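Local coordinates for CurF (Lyngbya majuscula, PDB 2Q35), which probably decarboxylates an acyl intermediate during polyketide chain beta-branching through its crotonase-type ECH2 domain, at residues K49-T54 with C89-I94. The protein carries 1 engineered substitution. Residues are numbered along the deposited sequence; the frame is centred on the assembly and turned at random.
Sequences KVVILT and CEIPII
V51 lies between P92 and I94 in a parallel strand pair and bonds to both through its backbone: its N donates to P92 O (2.9 Å, N-H...O 173°) and its O accepts from I94 N (2.8 Å). L53 N then donates to I94 O at 2.8 Å, a more bent bond (156°) with the donor tilted out of the carbonyl plane. CA-H...O contacts run beside these bonds; the shortest joins I93 CA to V51 O. V51 is thus paired with I93, and I52 with I94.

Apolar side chains fill both faces. On the face of V51 and I93, V51 CG2 meets I91 CD1 at 3.7 Å, the two side chains crossing at about a right angle. I91 CG1 sits between its own backbone N and carbonyl carbon (chi1 55°), and from there CD1 extends to V51 CG2 and the K49 carbonyl carbon. V42 and F39 of helix 29-44 close over this face. On the other face, I94 CD1 reaches V50 CG1 at 3.9 Å, and helix 178-192 packs against V50, I52 and I94.

Before the pairing begins, K49 O abuts P92 CD (3.3 Å) and I91 CB; it is buried here without a hydrogen-bonding partner. The K49 ammonium is hydrogen-bonded to the carbonyls of A193 and S195, while P92 also packs on Y156 of a second subunit.

Strands 50-54 and 93-97 are adjacent parallel strands in the central sheet of the crotonase fold, with helices packed on both faces.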
ATOM      1  N   LYS A  49      23.090  -3.159 -18.012  1.00 13.84           N
ATOM      2  CA  LYS A  49      22.686  -2.908 -16.634  1.00 13.40           C
ATOM      3  C   LYS A  49      21.191  -2.644 -16.443  1.00 13.62           C
ATOM      4  O   LYS A  49      20.670  -2.861 -15.346  1.00 14.30           O
ATOM      5  CB  LYS A  49      23.447  -1.706 -16.024  1.00 14.27           C
ATOM      6  CG  LYS A  49      24.935  -1.863 -15.904  1.00 17.01           C
ATOM      7  CD  LYS A  49      25.421  -0.569 -15.287  1.00 20.43           C
ATOM      8  CE  LYS A  49      26.845  -0.607 -14.871  1.00 22.73           C
ATOM      9  NZ  LYS A  49      27.212   0.727 -14.363  1.00 15.05           N
ATOM     10  N   VAL A  50      20.534  -2.081 -17.466  1.00 12.26           N
ATOM     11  CA  VAL A  50      19.083  -1.721 -17.371  1.00 13.17           C
ATOM     12  C   VAL A  50      18.442  -2.037 -18.702  1.00 13.10           C
ATOM     13  O   VAL A  50      19.013  -1.725 -19.751  1.00 15.14           O
ATOM     14  CB  VAL A  50      18.863  -0.200 -17.030  1.00 12.64           C
ATOM     15  CG1 VAL A  50      17.374   0.112 -16.888  1.00 15.19           C
ATOM     16  CG2 VAL A  50      19.586   0.210 -15.750  1.00 15.72           C
ATOM     17  N   VAL A  51      17.280  -2.688 -18.675  1.00 12.43           N
ATOM     18  CA  VAL A  51      16.513  -2.947 -19.896  1.00 13.85           C
ATOM     19  C   VAL A  51      15.275  -2.027 -19.920  1.00 13.85           C
ATOM     20  O   VAL A  51      14.559  -1.940 -18.915  1.00 15.13           O
ATOM     21  CB  VAL A  51      16.002  -4.389 -19.905  1.00 13.84           C
ATOM     22  CG1 VAL A  51      15.006  -4.578 -21.059  1.00 13.81           C
ATOM     23  CG2 VAL A  51      17.159  -5.370 -20.014  1.00 15.27           C
ATOM     24  N   ILE A  52      15.053  -1.322 -21.031  1.00 13.53           N
ATOM     25  CA  ILE A  52      13.803  -0.614 -21.243  1.00 14.44           C
ATOM     26  C   ILE A  52      12.984  -1.422 -22.231  1.00 13.39           C
ATOM     27  O   ILE A  52      13.404  -1.613 -23.390  1.00 15.87           O
ATOM     28  CB  ILE A  52      14.084   0.815 -21.782  1.00 13.03           C
ATOM     29  CG1 ILE A  52      14.901   1.577 -20.719  1.00 18.44           C
ATOM     30  CG2 ILE A  52      12.751   1.570 -22.065  1.00 17.16           C
ATOM     31  CD1 ILE A  52      15.281   2.960 -21.116  1.00 25.26           C
ATOM     32  N   LEU A  53      11.830  -1.905 -21.785  1.00 13.02           N
ATOM     33  CA  LEU A  53      10.928  -2.663 -22.660  1.00 13.65           C
ATOM     34  C   LEU A  53       9.810  -1.753 -23.160  1.00 13.31           C
ATOM     35  O   LEU A  53       9.118  -1.123 -22.377  1.00 13.56           O
ATOM     36  CB  LEU A  53      10.323  -3.832 -21.880  1.00 14.87           C
ATOM     37  CG  LEU A  53       9.323  -4.741 -22.601  1.00 15.05           C
ATOM     38  CD1 LEU A  53       9.914  -5.428 -23.845  1.00 18.25           C
ATOM     39  CD2 LEU A  53       8.742  -5.798 -21.620  1.00 14.42           C
ATOM     40  N   THR A  54       9.607  -1.718 -24.468  1.00 13.43           N
ATOM     41  CA  THR A  54       8.617  -0.780 -25.016  1.00 13.08           C
ATOM     42  C   THR A  54       7.951  -1.385 -26.259  1.00 13.75           C
ATOM     43  O   THR A  54       8.389  -2.425 -26.783  1.00 15.24           O
ATOM     44  CB  THR A  54       9.254   0.604 -25.271  1.00 14.42           C
ATOM     45  OG1 THR A  54       8.226   1.606 -25.360  1.00 14.64           O
ATOM     46  CG2 THR A  54      10.116   0.621 -26.548  1.00 13.12           C
ATOM     47  N   CYS A  89      15.010 -12.310 -15.908  1.00 12.23           N
ATOM     48  CA  CYS A  89      16.030 -11.306 -16.235  1.00 11.88           C
ATOM     49  C   CYS A  89      16.608 -10.756 -14.925  1.00 12.33           C
ATOM     50  O   CYS A  89      15.856 -10.331 -14.042  1.00 13.23           O
ATOM     51  CB  CYS A  89      15.363 -10.178 -17.019  1.00 12.45           C
ATOM     52  SG  CYS A  89      16.552  -8.848 -17.446  1.00 13.51           S
ATOM     53  N   GLU A  90      17.939 -10.764 -14.797  1.00 10.88           N
ATOM     54  CA  GLU A  90      18.563 -10.445 -13.508  1.00 12.20           C
ATOM     55  C   GLU A  90      18.880  -8.981 -13.296  1.00 12.11           C
ATOM     56  O   GLU A  90      19.250  -8.585 -12.185  1.00 11.71           O
ATOM     57  CB  GLU A  90      19.803 -11.307 -13.279  1.00 11.71           C
ATOM     58  CG  GLU A  90      20.992 -10.876 -14.114  1.00 13.11           C
ATOM     59  CD  GLU A  90      22.228 -11.754 -13.939  1.00 15.19           C
ATOM     60  OE1 GLU A  90      22.261 -12.612 -13.024  1.00 14.72           O
ATOM     61  OE2 GLU A  90      23.184 -11.556 -14.732  1.00 22.95           O
ATOM     62  N   ILE A  91      18.751  -8.194 -14.361  1.00 11.28           N
ATOM     63  CA  ILE A  91      18.954  -6.738 -14.272  1.00 10.28           C
ATOM     64  C   ILE A  91      17.623  -5.998 -14.289  1.00 11.36           C
ATOM     65  O   ILE A  91      16.627  -6.511 -14.780  1.00 11.70           O
ATOM     66  CB  ILE A  91      19.921  -6.203 -15.366  1.00 10.05           C
ATOM     67  CG1 ILE A  91      19.449  -6.601 -16.771  1.00 10.55           C
ATOM     68  CG2 ILE A  91      21.368  -6.697 -15.081  1.00 11.13           C
ATOM     69  CD1 ILE A  91      20.144  -5.815 -17.885  1.00 11.34           C
ATOM     70  N   PRO A  92      17.592  -4.780 -13.712  1.00 11.28           N
ATOM     71  CA  PRO A  92      16.313  -4.044 -13.671  1.00 12.72           C
ATOM     72  C   PRO A  92      15.706  -3.771 -15.051  1.00 12.15           C
ATOM     73  O   PRO A  92      16.430  -3.499 -16.029  1.00 12.94           O
ATOM     74  CB  PRO A  92      16.684  -2.694 -13.032  1.00 13.67           C
ATOM     75  CG  PRO A  92      18.076  -2.775 -12.607  1.00 14.57           C
ATOM     76  CD  PRO A  92      18.692  -4.082 -13.026  1.00 10.28           C
ATOM     77  N   ILE A  93      14.383  -3.866 -15.098  1.00 11.09           N
ATOM     78  CA  ILE A  93      13.609  -3.611 -16.308  1.00 11.71           C
ATOM     79  C   ILE A  93      12.641  -2.454 -16.055  1.00 11.79           C
ATOM     80  O   ILE A  93      11.946  -2.434 -15.026  1.00 11.71           O
ATOM     81  CB  ILE A  93      12.801  -4.869 -16.733  1.00 12.70           C
ATOM     82  CG1 ILE A  93      13.708  -6.068 -16.979  1.00 13.46           C
ATOM     83  CG2 ILE A  93      11.915  -4.599 -17.996  1.00 12.19           C
ATOM     84  CD1 ILE A  93      12.873  -7.372 -17.140  1.00 14.18           C
ATOM     85  N   ILE A  94      12.600  -1.495 -16.988  1.00 11.72           N
ATOM     86  CA  ILE A  94      11.593  -0.422 -16.988  1.00 12.83           C
ATOM     87  C   ILE A  94      10.637  -0.654 -18.159  1.00 10.97           C
ATOM     88  O   ILE A  94      11.070  -0.729 -19.306  1.00 12.70           O
ATOM     89  CB  ILE A  94      12.260   0.952 -17.180  1.00 11.24           C
ATOM     90  CG1 ILE A  94      13.334   1.196 -16.100  1.00 11.38           C
ATOM     91  CG2 ILE A  94      11.215   2.095 -17.208  1.00 13.06           C
ATOM     92  CD1 ILE A  94      14.243   2.416 -16.326  1.00 15.15           C
TER